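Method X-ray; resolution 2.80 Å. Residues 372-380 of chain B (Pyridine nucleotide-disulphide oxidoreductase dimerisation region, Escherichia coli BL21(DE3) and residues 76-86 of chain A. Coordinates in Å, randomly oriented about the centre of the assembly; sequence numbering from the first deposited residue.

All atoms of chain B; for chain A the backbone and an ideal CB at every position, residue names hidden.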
# COMPACT_ATOMS: atom_id res chain seq x y z
N ILE B 372 -6.19 -13.62 -4.10
CA ILE B 372 -5.16 -12.92 -3.33
C ILE B 372 -5.51 -13.06 -1.85
O ILE B 372 -6.46 -12.39 -1.40
CB ILE B 372 -5.04 -11.45 -3.75
CG1 ILE B 372 -4.88 -11.34 -5.26
CG2 ILE B 372 -3.86 -10.80 -3.03
CD1 ILE B 372 -4.67 -9.92 -5.75
N PRO B 373 -4.80 -13.88 -1.08
CA PRO B 373 -5.20 -14.10 0.32
C PRO B 373 -5.22 -12.84 1.17
O PRO B 373 -5.99 -12.77 2.13
CB PRO B 373 -4.16 -15.11 0.82
CG PRO B 373 -3.67 -15.79 -0.41
CD PRO B 373 -3.67 -14.73 -1.47
N ARG B 374 -4.39 -11.85 0.85
CA ARG B 374 -4.39 -10.62 1.63
C ARG B 374 -5.67 -9.81 1.41
O ARG B 374 -6.12 -9.09 2.31
CB ARG B 374 -3.16 -9.77 1.30
CG ARG B 374 -3.09 -8.45 2.04
CD ARG B 374 -2.49 -8.61 3.43
NE ARG B 374 -3.05 -7.68 4.41
CZ ARG B 374 -2.91 -6.36 4.36
NH1 ARG B 374 -3.46 -5.61 5.30
NH2 ARG B 374 -2.23 -5.79 3.38
N ALA B 375 -6.27 -9.92 0.22
CA ALA B 375 -7.56 -9.27 -0.01
C ALA B 375 -8.65 -9.88 0.86
O ALA B 375 -9.56 -9.17 1.29
CB ALA B 375 -7.94 -9.37 -1.48
N ARG B 376 -8.57 -11.18 1.14
CA ARG B 376 -9.49 -11.80 2.09
C ARG B 376 -9.17 -11.38 3.52
O ARG B 376 -10.09 -11.26 4.34
CB ARG B 376 -9.44 -13.32 1.96
CG ARG B 376 -10.80 -13.98 1.88
CD ARG B 376 -10.70 -15.38 1.32
NE ARG B 376 -10.82 -15.39 -0.13
CZ ARG B 376 -11.97 -15.38 -0.78
NH1 ARG B 376 -13.12 -15.35 -0.11
NH2 ARG B 376 -11.99 -15.39 -2.11
N VAL B 377 -7.90 -11.15 3.82
CA VAL B 377 -7.50 -10.67 5.14
C VAL B 377 -8.12 -9.31 5.44
O VAL B 377 -8.32 -8.97 6.61
CB VAL B 377 -5.96 -10.64 5.23
CG1 VAL B 377 -5.48 -9.95 6.50
CG2 VAL B 377 -5.40 -12.06 5.17
N MET B 378 -8.46 -8.54 4.41
CA MET B 378 -9.00 -7.20 4.58
C MET B 378 -10.49 -7.11 4.28
O MET B 378 -11.04 -6.00 4.22
CB MET B 378 -8.23 -6.21 3.71
CG MET B 378 -6.74 -6.19 3.98
SD MET B 378 -5.95 -4.67 3.44
CE MET B 378 -5.43 -5.12 1.79
N ASN B 379 -11.16 -8.25 4.08
CA ASN B 379 -12.61 -8.29 3.82
C ASN B 379 -13.00 -7.46 2.60
O ASN B 379 -13.95 -6.68 2.64
CB ASN B 379 -13.40 -7.85 5.05
CG ASN B 379 -14.87 -8.25 4.99
OD1 ASN B 379 -15.27 -9.00 4.10
ND2 ASN B 379 -15.66 -7.76 5.93
N ASP B 380 -12.25 -7.63 1.49
CA ASP B 380 -12.60 -6.95 0.23
C ASP B 380 -11.91 -7.71 -0.90
O ASP B 380 -10.87 -7.31 -1.44
CB ASP B 380 -12.21 -5.47 0.23
CG ASP B 380 -13.01 -4.67 -0.80
OD1 ASP B 380 -12.96 -3.42 -0.78
OD2 ASP B 380 -13.70 -5.31 -1.62
N UNK A 76 -15.03 -15.19 14.74
CA UNK A 76 -16.00 -15.83 13.85
C UNK A 76 -15.65 -15.61 12.39
O UNK A 76 -15.82 -16.51 11.56
CB UNK A 76 -17.41 -15.30 14.13
N UNK A 77 -15.13 -14.42 12.06
CA UNK A 77 -14.76 -14.12 10.68
C UNK A 77 -13.42 -14.75 10.32
O UNK A 77 -13.22 -15.17 9.17
CB UNK A 77 -14.70 -12.61 10.46
N UNK A 78 -12.48 -14.79 11.26
CA UNK A 78 -11.24 -15.52 11.02
C UNK A 78 -11.52 -16.99 10.74
O UNK A 78 -10.79 -17.63 9.96
CB UNK A 78 -10.30 -15.38 12.22
N UNK A 79 -12.57 -17.55 11.35
CA UNK A 79 -12.88 -18.95 11.14
C UNK A 79 -13.37 -19.22 9.72
O UNK A 79 -13.10 -20.30 9.18
CB UNK A 79 -13.93 -19.41 12.15
N UNK A 80 -14.06 -18.27 9.10
CA UNK A 80 -14.54 -18.49 7.74
C UNK A 80 -13.52 -18.12 6.67
O UNK A 80 -13.63 -18.60 5.54
CB UNK A 80 -15.82 -17.69 7.51
N UNK A 81 -12.52 -17.29 7.00
CA UNK A 81 -11.48 -17.01 6.01
C UNK A 81 -10.45 -18.14 5.99
O UNK A 81 -9.86 -18.42 4.94
CB UNK A 81 -10.80 -15.67 6.31
N UNK A 82 -10.23 -18.82 7.11
CA UNK A 82 -9.31 -19.95 7.11
C UNK A 82 -10.02 -21.21 6.61
O UNK A 82 -9.40 -22.06 5.97
CB UNK A 82 -8.74 -20.18 8.51
N UNK A 83 -11.32 -21.34 6.87
CA UNK A 83 -12.06 -22.49 6.35
C UNK A 83 -12.14 -22.43 4.83
O UNK A 83 -12.01 -23.47 4.16
CB UNK A 83 -13.47 -22.54 6.95
N UNK A 84 -12.37 -21.24 4.26
CA UNK A 84 -12.40 -21.12 2.81
C UNK A 84 -11.04 -21.46 2.20
O UNK A 84 -10.96 -22.17 1.19
CB UNK A 84 -12.82 -19.71 2.40
N UNK A 85 -9.96 -20.96 2.81
CA UNK A 85 -8.63 -21.20 2.25
C UNK A 85 -8.17 -22.63 2.48
O UNK A 85 -7.40 -23.17 1.68
CB UNK A 85 -7.62 -20.23 2.86
N UNK A 86 -8.62 -23.26 3.57
CA UNK A 86 -8.28 -24.66 3.81
C UNK A 86 -8.90 -25.57 2.76
O UNK A 86 -8.23 -26.46 2.22
CB UNK A 86 -8.74 -25.09 5.21

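The chain A backbone is helical throughout, and its axis runs nearly antiparallel to helix 373-377 of chain B (162°) at a closest approach of 10.8 Å. That spacing leaves room for side chains between the helices, and the CA-to-CB directions select which positions can fill it.

Position 76 has nothing of chain B within 5.5 Å of its ideal CB, so this contact sets no preference; it is Gln A76.

Position 77 points toward chain B, but its ideal CB also has no neighbour within 5.5 Å. Ahead lies the C-terminal end of the short helix, where the carbonyl oxygens of Arg B376 and Val B377 are acceptors. A long donor would suit: arginine best, with lysine able to reach only just. The residue is Arg A77, extended with chi1, chi2 and chi3 all t. Its NH2 donates to Val B377 O at 3.1 Å with a nearly straight N-H...O angle of 173°, and the same NH2 lies 2.7 Å from Arg B376 O. Both oxygens sit near the guanidinium plane, at its edge, while Asn B379 CB covers one face, 3.5 Å from Arg A77 NH2.

Positions 78, 79 and 80 are out of reach and left undetermined by chain B. They are Lys A78, Asn A79 and Glu A80; Lys A78 NZ donates to Asn A79 OD1 at 3.1 Å.

Position 81 points toward chain B where the backbones come close: the CA of position 81 is 6.8 Å from Arg B376 CA, and its ideal CB is 4.7 Å from Arg B376 CG. A compact apolar group such as alanine, valine or perhaps isoleucine fits beside that aliphatic stem. Val A81 (chi1 p) brings CG2 to 3.6 Å from Arg B376 CG.

Positions 82 and 83 are again out of reach; they are Val A82 and Asn A83.

Position 84 points toward chain B, its ideal CB 4.9 Å from Arg B376 CD. The guanidinium beyond could be met by an acid or an aromatic ring. Phe A84 (chi1 t) takes the second route: the guanidinium lies flat on its ring, centres 3.7 Å apart and planes at 27°, with Arg B376 CZ over the face, 32° off the ring normal, a cation-pi geometry.

Position 85 also points toward chain B, facing Pro B373 across a CA-CA distance of 8.1 Å. The apolar proline ring favours leucine, isoleucine or methionine, long enough to span the gap. Leu A85 (m, t) places CD1 4.3 Å from Pro B373 CB.

Position 86 is out of reach; it is Arg A86.

Chain A, residues 76-86: QRKNEVVNFLR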
# COMPACT_ATOMS: atom_id res chain seq x y z
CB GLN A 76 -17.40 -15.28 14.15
CG GLN A 76 -18.53 -16.26 13.90
CD GLN A 76 -19.33 -15.90 12.66
OE1 GLN A 76 -19.25 -14.78 12.16
NE2 GLN A 76 -20.11 -16.86 12.17
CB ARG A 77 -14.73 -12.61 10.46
CG ARG A 77 -14.51 -12.21 9.01
CD ARG A 77 -13.84 -10.85 8.92
NE ARG A 77 -13.04 -10.71 7.71
CZ ARG A 77 -11.84 -10.15 7.68
NH1 ARG A 77 -11.30 -9.66 8.79
NH2 ARG A 77 -11.17 -10.07 6.53
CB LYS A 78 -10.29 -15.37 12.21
CG LYS A 78 -9.03 -16.23 12.12
CD LYS A 78 -8.49 -16.58 13.50
CE LYS A 78 -9.58 -17.12 14.41
NZ LYS A 78 -9.59 -18.61 14.46
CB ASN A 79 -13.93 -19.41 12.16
CG ASN A 79 -13.33 -19.66 13.53
OD1 ASN A 79 -12.18 -20.10 13.65
ND2 ASN A 79 -14.10 -19.39 14.58
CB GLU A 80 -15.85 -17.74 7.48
CG GLU A 80 -15.93 -16.32 8.03
CD GLU A 80 -17.15 -15.57 7.51
OE1 GLU A 80 -17.72 -14.76 8.27
OE2 GLU A 80 -17.53 -15.79 6.34
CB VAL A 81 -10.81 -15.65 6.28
CG1 VAL A 81 -10.08 -15.65 7.61
CG2 VAL A 81 -9.85 -15.29 5.15
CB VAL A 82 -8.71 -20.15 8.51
CG1 VAL A 82 -7.86 -21.39 8.56
CG2 VAL A 82 -7.89 -18.94 8.90
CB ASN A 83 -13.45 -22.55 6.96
CG ASN A 83 -14.24 -23.76 6.48
OD1 ASN A 83 -13.93 -24.90 6.85
ND2 ASN A 83 -15.25 -23.53 5.66
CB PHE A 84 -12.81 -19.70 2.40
CG PHE A 84 -12.50 -19.37 0.96
CD1 PHE A 84 -13.40 -19.69 -0.04
CD2 PHE A 84 -11.31 -18.76 0.62
CE1 PHE A 84 -13.12 -19.39 -1.36
CE2 PHE A 84 -11.02 -18.47 -0.70
CZ PHE A 84 -11.93 -18.78 -1.69
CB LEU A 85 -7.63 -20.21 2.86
CG LEU A 85 -7.69 -18.78 2.32
CD1 LEU A 85 -6.64 -17.92 3.01
CD2 LEU A 85 -7.49 -18.76 0.82
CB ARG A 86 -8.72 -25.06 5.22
CG ARG A 86 -8.60 -26.55 5.52
CD ARG A 86 -9.13 -26.85 6.91
NE ARG A 86 -8.24 -26.35 7.95
CZ ARG A 86 -8.65 -25.83 9.10
NH1 ARG A 86 -9.95 -25.73 9.36
NH2 ARG A 86 -7.77 -25.40 10.00
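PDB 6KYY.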